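PDB 3U4T: TPR repeat-containing protein from Cytophaga hutchinsonii, which is of unknown function but, as a helical tetratricopeptide-repeat protein, probably serves as a scaffold that binds other proteins. Local coordinates for residues A[158-169]-A[181-189]; A[220-229]-A[243-254]. The protein carries 1 engineered substitution. All coordinates share one frame; numbering follows the deposited sequence.

Contact 1. Residues A[158-169]-A[181-189]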
# COMPACT_ATOMS: atom_id res chain seq x y z
N TYR A 158 -16.45 -10.87 -1.36
CA TYR A 158 -16.71 -10.01 -0.22
C TYR A 158 -16.64 -10.72 1.11
O TYR A 158 -16.14 -10.17 2.08
CB TYR A 158 -18.06 -9.32 -0.40
CG TYR A 158 -18.16 -8.68 -1.76
CD1 TYR A 158 -17.21 -7.75 -2.18
CD2 TYR A 158 -19.15 -9.05 -2.66
CE1 TYR A 158 -17.23 -7.22 -3.46
CE2 TYR A 158 -19.18 -8.52 -3.95
CZ TYR A 158 -18.21 -7.61 -4.35
OH TYR A 158 -18.19 -7.10 -5.64
N VAL A 159 -17.13 -11.95 1.15
CA VAL A 159 -17.07 -12.67 2.40
C VAL A 159 -15.61 -12.77 2.85
O VAL A 159 -15.31 -12.45 4.00
CB VAL A 159 -17.72 -14.09 2.27
CG1 VAL A 159 -17.41 -14.92 3.51
CG2 VAL A 159 -19.23 -13.95 2.12
N LYS A 160 -14.72 -13.18 1.96
CA LYS A 160 -13.30 -13.31 2.30
C LYS A 160 -12.61 -11.96 2.53
O LYS A 160 -11.65 -11.87 3.30
CB LYS A 160 -12.56 -14.11 1.23
CG LYS A 160 -12.96 -15.57 1.20
CD LYS A 160 -12.48 -16.27 -0.06
CE LYS A 160 -11.05 -16.75 0.05
NZ LYS A 160 -10.67 -17.53 -1.17
N ALA A 161 -13.10 -10.92 1.87
CA ALA A 161 -12.53 -9.59 2.08
C ALA A 161 -12.84 -9.17 3.51
O ALA A 161 -11.99 -8.58 4.19
CB ALA A 161 -13.14 -8.58 1.10
N ASP A 162 -14.05 -9.49 3.98
CA ASP A 162 -14.48 -9.13 5.32
C ASP A 162 -13.61 -9.78 6.39
O ASP A 162 -13.11 -9.10 7.28
CB ASP A 162 -15.96 -9.54 5.53
CG ASP A 162 -16.65 -8.74 6.64
OD1 ASP A 162 -16.23 -7.60 6.93
OD2 ASP A 162 -17.65 -9.25 7.21
N SER A 163 -13.43 -11.09 6.29
CA SER A 163 -12.63 -11.83 7.27
C SER A 163 -11.22 -11.27 7.31
O SER A 163 -10.61 -11.14 8.38
CB SER A 163 -12.56 -13.31 6.89
OG SER A 163 -13.86 -13.85 6.79
N SER A 164 -10.70 -10.94 6.14
CA SER A 164 -9.36 -10.39 6.03
C SER A 164 -9.33 -9.00 6.66
O SER A 164 -8.32 -8.59 7.21
CB SER A 164 -8.94 -10.34 4.56
OG SER A 164 -7.66 -9.75 4.41
N PHE A 165 -10.44 -8.27 6.58
CA PHE A 165 -10.48 -6.95 7.18
C PHE A 165 -10.66 -7.10 8.69
O PHE A 165 -10.20 -6.27 9.47
CB PHE A 165 -11.61 -6.10 6.58
CG PHE A 165 -11.39 -5.72 5.15
CD1 PHE A 165 -10.15 -5.22 4.73
CD2 PHE A 165 -12.40 -5.90 4.20
CE1 PHE A 165 -9.93 -4.88 3.39
CE2 PHE A 165 -12.19 -5.57 2.86
CZ PHE A 165 -10.96 -5.06 2.46
N VAL A 166 -11.34 -8.18 9.10
CA VAL A 166 -11.53 -8.46 10.52
C VAL A 166 -10.14 -8.66 11.13
O VAL A 166 -9.91 -8.35 12.29
CB VAL A 166 -12.34 -9.74 10.76
CG1 VAL A 166 -12.17 -10.20 12.19
CG2 VAL A 166 -13.81 -9.49 10.47
N LYS A 167 -9.23 -9.20 10.33
CA LYS A 167 -7.86 -9.44 10.77
C LYS A 167 -7.09 -8.14 10.95
O LYS A 167 -6.26 -8.03 11.86
CB LYS A 167 -7.10 -10.32 9.78
CG LYS A 167 -7.29 -11.80 9.96
CD LYS A 167 -6.59 -12.28 11.23
CE LYS A 167 -6.64 -13.80 11.33
NZ LYS A 167 -5.86 -14.30 12.49
N VAL A 168 -7.34 -7.17 10.08
CA VAL A 168 -6.66 -5.89 10.20
C VAL A 168 -7.07 -5.27 11.54
O VAL A 168 -6.26 -4.73 12.28
CB VAL A 168 -7.03 -4.93 9.05
CG1 VAL A 168 -6.39 -3.56 9.27
CG2 VAL A 168 -6.56 -5.51 7.73
N LEU A 169 -8.36 -5.38 11.85
CA LEU A 169 -8.89 -4.87 13.10
C LEU A 169 -8.30 -5.59 14.30
O LEU A 169 -7.91 -4.96 15.28
CB LEU A 169 -10.42 -4.99 13.12
CG LEU A 169 -11.10 -3.91 12.28
CD1 LEU A 169 -12.57 -4.24 12.13
CD2 LEU A 169 -10.88 -2.55 12.93
N TRP A 181 -13.41 -0.55 5.38
CA TRP A 181 -13.43 -1.71 4.48
C TRP A 181 -14.39 -2.81 4.88
O TRP A 181 -14.96 -3.47 4.02
CB TRP A 181 -12.02 -2.26 4.25
CG TRP A 181 -11.27 -1.39 3.27
CD1 TRP A 181 -10.41 -0.37 3.55
CD2 TRP A 181 -11.45 -1.37 1.85
NE1 TRP A 181 -10.05 0.29 2.40
CE2 TRP A 181 -10.67 -0.31 1.34
CE3 TRP A 181 -12.20 -2.15 0.95
CZ2 TRP A 181 -10.62 -0.00 -0.02
CZ3 TRP A 181 -12.16 -1.85 -0.39
CH2 TRP A 181 -11.37 -0.78 -0.87
N ARG A 182 -14.59 -3.00 6.18
CA ARG A 182 -15.57 -3.99 6.63
C ARG A 182 -16.91 -3.45 6.15
O ARG A 182 -17.76 -4.20 5.67
CB ARG A 182 -15.61 -4.08 8.15
CG ARG A 182 -14.45 -4.79 8.78
CD ARG A 182 -14.94 -5.53 10.02
NE ARG A 182 -15.88 -6.59 9.66
CZ ARG A 182 -16.56 -7.32 10.54
NH1 ARG A 182 -16.42 -7.10 11.84
NH2 ARG A 182 -17.37 -8.28 10.12
N ALA A 183 -17.07 -2.15 6.27
CA ALA A 183 -18.30 -1.50 5.84
C ALA A 183 -18.52 -1.79 4.36
O ALA A 183 -19.56 -2.30 3.96
CB ALA A 183 -18.22 -0.00 6.08
N ARG A 184 -17.51 -1.48 3.55
CA ARG A 184 -17.58 -1.70 2.11
C ARG A 184 -17.79 -3.17 1.76
O ARG A 184 -18.56 -3.50 0.86
CB ARG A 184 -16.31 -1.17 1.46
CG ARG A 184 -16.23 0.33 1.50
CD ARG A 184 -14.94 0.83 0.91
NE ARG A 184 -14.92 2.28 0.70
CZ ARG A 184 -13.84 2.94 0.29
NH1 ARG A 184 -12.73 2.27 0.05
NH2 ARG A 184 -13.88 4.24 0.10
N ALA A 185 -17.11 -4.05 2.48
CA ALA A 185 -17.24 -5.47 2.22
C ALA A 185 -18.68 -5.93 2.50
O ALA A 185 -19.23 -6.76 1.77
CB ALA A 185 -16.27 -6.23 3.08
N ASN A 186 -19.29 -5.39 3.55
CA ASN A 186 -20.66 -5.75 3.90
C ASN A 186 -21.71 -5.09 3.01
O ASN A 186 -22.76 -5.67 2.73
CB ASN A 186 -20.90 -5.47 5.39
CG ASN A 186 -20.41 -6.61 6.28
OD1 ASN A 186 -21.11 -7.60 6.47
ND2 ASN A 186 -19.20 -6.48 6.81
N ALA A 187 -21.44 -3.87 2.54
CA ALA A 187 -22.38 -3.19 1.64
C ALA A 187 -22.46 -3.96 0.33
O ALA A 187 -23.48 -3.96 -0.34
CB ALA A 187 -21.92 -1.75 1.38
N ALA A 188 -21.36 -4.61 -0.04
CA ALA A 188 -21.29 -5.40 -1.26
C ALA A 188 -22.17 -6.65 -1.14
O ALA A 188 -22.71 -7.14 -2.13
CB ALA A 188 -19.85 -5.79 -1.53
N GLN A 189 -22.30 -7.16 0.09
CA GLN A 189 -23.12 -8.35 0.35
C GLN A 189 -24.59 -7.99 0.45
O GLN A 189 -25.46 -8.84 0.35
CB GLN A 189 -22.68 -9.02 1.65
CG GLN A 189 -21.27 -9.54 1.65
CD GLN A 189 -20.90 -10.16 2.99
OE1 GLN A 189 -21.60 -11.04 3.49
NE2 GLN A 189 -19.81 -9.70 3.57
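Both carboxylate oxygens of Asp-162 are gripped side-on by Arg-182: NE gives a nearly straight bond (166°) to OD1 at 2.9 Å, and NH2 reaches OD2 at 3.1 Å. The oxygens lie close to the guanidinium plane, but the carboxylate is turned 42° against it, so each nitrogen arrives from above the carboxylate plane. Bends at chi2 and chi3 fold the arginine back onto helix 158-171, where Val-166 CG2 sits over one face of the guanidinium and Leu-169 CD1 packs against Arg-182 CD. A leucine at Arg-182 would probably leave the Asp-162 carboxylate without its countercharge and Val-166 without the flat group it covers. Asn-186 ND2 stands obliquely over the other face of the carboxylate, 3.2 Å from OD1 and from OD2 of Asp-162, and is fixed there by its bond to Arg-182 O. Elsewhere methyl and methylene groups sit over ring faces in CH-pi contacts: Trp-181 CB stands 3.3 Å from the Phe-165 ring centroid, almost on the normal, and Ala-188 CB does the same over Tyr-158. Ala-185 CB drops between Tyr-158, Ala-161, Asp-162 and Phe-165, letting the antiparallel axes approach to 8.6 Å. This pairing joins helix 158-171, which lies in the tetratricopeptide-repeat range, to helix 176-189; Tyr-153 of helix 142-154 meets Tyr-158 and Trp-181 edge-to-face, while Tyr-201 of helix 199-209 packs on Arg-182 and Asn-186.

Contact 2. Residues A[220-229]-A[243-254]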
# COMPACT_ATOMS: atom_id res chain seq x y z
N LEU A 220 -15.84 10.09 6.44
CA LEU A 220 -17.03 10.52 7.16
C LEU A 220 -18.19 10.81 6.22
O LEU A 220 -19.35 10.49 6.51
CB LEU A 220 -16.72 11.77 8.00
CG LEU A 220 -15.92 11.47 9.27
CD1 LEU A 220 -15.34 12.76 9.81
CD2 LEU A 220 -16.82 10.76 10.30
N ILE A 221 -17.88 11.41 5.08
CA ILE A 221 -18.90 11.73 4.10
C ILE A 221 -19.50 10.44 3.56
O ILE A 221 -20.71 10.34 3.41
CB ILE A 221 -18.30 12.57 2.96
CG1 ILE A 221 -18.08 14.00 3.47
CG2 ILE A 221 -19.22 12.56 1.75
CD1 ILE A 221 -17.52 14.96 2.43
N GLU A 222 -18.64 9.46 3.28
CA GLU A 222 -19.10 8.16 2.77
C GLU A 222 -19.97 7.47 3.81
O GLU A 222 -21.02 6.91 3.50
CB GLU A 222 -17.91 7.26 2.43
CG GLU A 222 -18.27 5.84 1.98
CD GLU A 222 -17.03 5.03 1.62
OE1 GLU A 222 -17.05 3.78 1.70
OE2 GLU A 222 -16.03 5.67 1.26
N ALA A 223 -19.52 7.51 5.06
CA ALA A 223 -20.24 6.88 6.15
C ALA A 223 -21.61 7.55 6.32
O ALA A 223 -22.63 6.87 6.40
CB ALA A 223 -19.44 7.00 7.43
N ASN A 224 -21.64 8.87 6.35
CA ASN A 224 -22.90 9.57 6.51
C ASN A 224 -23.84 9.39 5.33
O ASN A 224 -25.06 9.33 5.50
CB ASN A 224 -22.66 11.06 6.77
CG ASN A 224 -22.30 11.34 8.22
OD1 ASN A 224 -23.15 11.29 9.10
ND2 ASN A 224 -21.04 11.64 8.47
N GLU A 225 -23.27 9.31 4.13
CA GLU A 225 -24.07 9.13 2.93
C GLU A 225 -24.81 7.81 3.02
O GLU A 225 -26.00 7.74 2.75
CB GLU A 225 -23.20 9.17 1.67
CG GLU A 225 -22.88 10.58 1.17
CD GLU A 225 -22.31 10.58 -0.24
OE1 GLU A 225 -22.47 9.56 -0.95
OE2 GLU A 225 -21.72 11.59 -0.66
N TYR A 226 -24.10 6.75 3.39
CA TYR A 226 -24.73 5.45 3.52
C TYR A 226 -25.88 5.56 4.52
O TYR A 226 -27.02 5.19 4.23
CB TYR A 226 -23.72 4.41 4.01
CG TYR A 226 -24.36 3.08 4.36
CD1 TYR A 226 -24.63 2.13 3.38
CD2 TYR A 226 -24.75 2.80 5.67
CE1 TYR A 226 -25.28 0.95 3.68
CE2 TYR A 226 -25.41 1.61 5.98
CZ TYR A 226 -25.66 0.69 4.98
OH TYR A 226 -26.30 -0.49 5.29
N ILE A 227 -25.57 6.08 5.71
CA ILE A 227 -26.58 6.22 6.74
C ILE A 227 -27.79 7.00 6.23
O ILE A 227 -28.92 6.54 6.36
CB ILE A 227 -25.99 6.92 7.98
CG1 ILE A 227 -24.79 6.14 8.50
CG2 ILE A 227 -27.04 7.00 9.09
CD1 ILE A 227 -25.13 4.75 8.95
N ALA A 228 -27.54 8.17 5.63
CA ALA A 228 -28.65 8.99 5.11
C ALA A 228 -29.55 8.21 4.14
O ALA A 228 -30.77 8.38 4.17
CB ALA A 228 -28.11 10.25 4.44
N TYR A 229 -28.95 7.38 3.29
CA TYR A 229 -29.73 6.57 2.36
C TYR A 229 -30.41 5.44 3.11
O TYR A 229 -31.57 5.13 2.87
CB TYR A 229 -28.84 5.99 1.25
CG TYR A 229 -28.33 7.02 0.26
CD1 TYR A 229 -29.21 7.92 -0.37
CD2 TYR A 229 -26.98 7.09 -0.09
CE1 TYR A 229 -28.75 8.85 -1.31
CE2 TYR A 229 -26.51 8.01 -1.03
CZ TYR A 229 -27.40 8.89 -1.64
OH TYR A 229 -26.94 9.78 -2.59
N ALA A 243 -27.90 13.14 9.03
CA ALA A 243 -26.72 12.61 8.36
C ALA A 243 -26.38 13.54 7.21
O ALA A 243 -25.21 13.87 6.98
CB ALA A 243 -27.00 11.20 7.85
N TRP A 244 -27.41 13.98 6.48
CA TRP A 244 -27.23 14.89 5.36
C TRP A 244 -26.59 16.17 5.88
O TRP A 244 -25.87 16.85 5.15
CB TRP A 244 -28.57 15.22 4.70
CG TRP A 244 -29.09 14.15 3.78
CD1 TRP A 244 -30.37 13.67 3.73
CD2 TRP A 244 -28.36 13.46 2.76
NE1 TRP A 244 -30.48 12.72 2.74
CE2 TRP A 244 -29.27 12.58 2.13
CE3 TRP A 244 -27.04 13.50 2.31
CZ2 TRP A 244 -28.89 11.74 1.08
CZ3 TRP A 244 -26.66 12.67 1.27
CH2 TRP A 244 -27.59 11.80 0.66
N LYS A 245 -26.87 16.48 7.14
CA LYS A 245 -26.31 17.69 7.73
C LYS A 245 -24.85 17.47 8.08
O LYS A 245 -24.02 18.33 7.81
CB LYS A 245 -27.10 18.11 8.97
CG LYS A 245 -28.49 18.69 8.65
CD LYS A 245 -29.30 18.98 9.91
CE LYS A 245 -30.69 19.51 9.57
NZ LYS A 245 -31.66 19.36 10.70
N ASN A 246 -24.51 16.33 8.66
CA ASN A 246 -23.11 16.10 9.01
C ASN A 246 -22.19 16.26 7.81
O ASN A 246 -21.03 16.64 7.96
CB ASN A 246 -22.93 14.71 9.59
CG ASN A 246 -23.79 14.49 10.79
OD1 ASN A 246 -24.06 15.43 11.54
ND2 ASN A 246 -24.24 13.26 10.98
N ILE A 247 -22.71 15.98 6.62
CA ILE A 247 -21.92 16.10 5.41
C ILE A 247 -21.66 17.55 5.03
O ILE A 247 -20.52 17.91 4.69
CB ILE A 247 -22.59 15.37 4.25
CG1 ILE A 247 -22.68 13.88 4.59
CG2 ILE A 247 -21.80 15.59 2.95
CD1 ILE A 247 -23.50 13.09 3.62
N LEU A 248 -22.70 18.38 5.07
CA LEU A 248 -22.56 19.81 4.74
C LEU A 248 -21.62 20.46 5.74
O LEU A 248 -20.79 21.29 5.37
CB LEU A 248 -23.93 20.50 4.78
CG LEU A 248 -24.93 20.06 3.72
CD1 LEU A 248 -26.28 20.74 3.89
CD2 LEU A 248 -24.35 20.39 2.37
N ALA A 249 -21.74 20.09 7.02
CA ALA A 249 -20.88 20.62 8.07
C ALA A 249 -19.42 20.37 7.69
O ALA A 249 -18.52 21.11 8.10
CB ALA A 249 -21.21 19.93 9.42
N LEU A 250 -19.19 19.31 6.90
CA LEU A 250 -17.85 18.94 6.44
C LEU A 250 -17.58 19.49 5.04
O LEU A 250 -16.43 19.73 4.67
CB LEU A 250 -17.71 17.41 6.38
CG LEU A 250 -17.54 16.59 7.66
CD1 LEU A 250 -18.01 15.16 7.42
CD2 LEU A 250 -16.09 16.61 8.08
N ASP A 251 -18.65 19.67 4.28
CA ASP A 251 -18.59 20.16 2.92
C ASP A 251 -19.89 20.90 2.60
O ASP A 251 -20.88 20.29 2.19
CB ASP A 251 -18.39 18.98 1.97
CG ASP A 251 -18.35 19.40 0.52
OD1 ASP A 251 -18.14 20.60 0.25
OD2 ASP A 251 -18.53 18.53 -0.35
N PRO A 252 -19.91 22.22 2.80
CA PRO A 252 -21.05 23.11 2.56
C PRO A 252 -21.62 23.10 1.15
O PRO A 252 -22.78 23.45 0.94
CB PRO A 252 -20.50 24.48 2.94
CG PRO A 252 -19.48 24.16 3.98
CD PRO A 252 -18.78 22.99 3.35
N THR A 253 -20.80 22.68 0.19
CA THR A 253 -21.19 22.66 -1.21
C THR A 253 -21.59 21.28 -1.75
O THR A 253 -21.88 21.14 -2.94
CB THR A 253 -20.03 23.17 -2.10
OG1 THR A 253 -19.18 22.07 -2.46
CG2 THR A 253 -19.20 24.21 -1.35
N ASN A 254 -21.62 20.27 -0.89
CA ASN A 254 -21.96 18.93 -1.34
C ASN A 254 -23.35 18.85 -1.96
O ASN A 254 -24.36 19.04 -1.29
CB ASN A 254 -21.85 17.94 -0.19
CG ASN A 254 -21.83 16.51 -0.68
OD1 ASN A 254 -22.69 16.10 -1.45
ND2 ASN A 254 -20.86 15.74 -0.23
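Asn-224 and Ala-243 bring helices 217-233 and 237-250 together as an antiparallel helical hairpin of the kind from which tetratricopeptide-repeat superhelices are built; the axes of the two segments approach to 8.4 Å at 157°. Small and branched aliphatic groups make the middle of the interface. Ala-243 CB fits against Ala-228 CB at 3.7 Å and also rests on Asn-224 O. Ile-247 reaches across with its longer branch: CG1, anti to its own carbonyl carbon, lies on Asn-224 CB, and CD1 goes on to the CG of Glu-225. Its other branch, CG2, meets Ile-221 CG1, the two side chains crossing at about a right angle. Leu-250 CD1 extends this layer to Leu-220 CB at 3.7 Å, and Ile-221 CD1 reaches Asp-251 CB where the second helix gives way to a type I turn.

Aromatic contacts gather at the other end. Ala-228 CB sits over the six-membered ring of Trp-244, 3.6 Å from its centroid, in a CH-pi contact. The same indole turns its CH2 edge to the face of Tyr-229, a T-shaped pair with planes at 88°. Helix 255-261 supplies Ala-257 and Leu-261 as further neighbours of Trp-244.

Polar chemistry is confined to one bond across the helices, and Asn-224 is its pivot. Its ND2 turns back to Leu-220 O at 2.8 Å, which fixes the amide's rotation, while its OD1 takes ND2 of Asn-246 at 2.9 Å, nearly straight (168°) but from above the carbonyl plane.

Contacts 1 and 2 pair different helices, one after the other along the chain, with centres about 22 Å apart. Each is antiparallel and partly buried, and each buries about 600 Å², yet the chemistry differs. Contact 1 adds a salt bridge to its ring packing, whereas contact 2 combines aliphatic and aromatic packing with one hydrogen bond between neutral amide side chains. Buried residues make up a larger share of contact 2, although it lies farther from the centre of the chain, about 27 Å against 17 Å. Helix 199-209 touches both, and a salt bridge joins them directly: NE of Arg-184 meets OE1 of Glu-222 at 2.8 Å, an oxygen that also bonds to Tyr-202 OH.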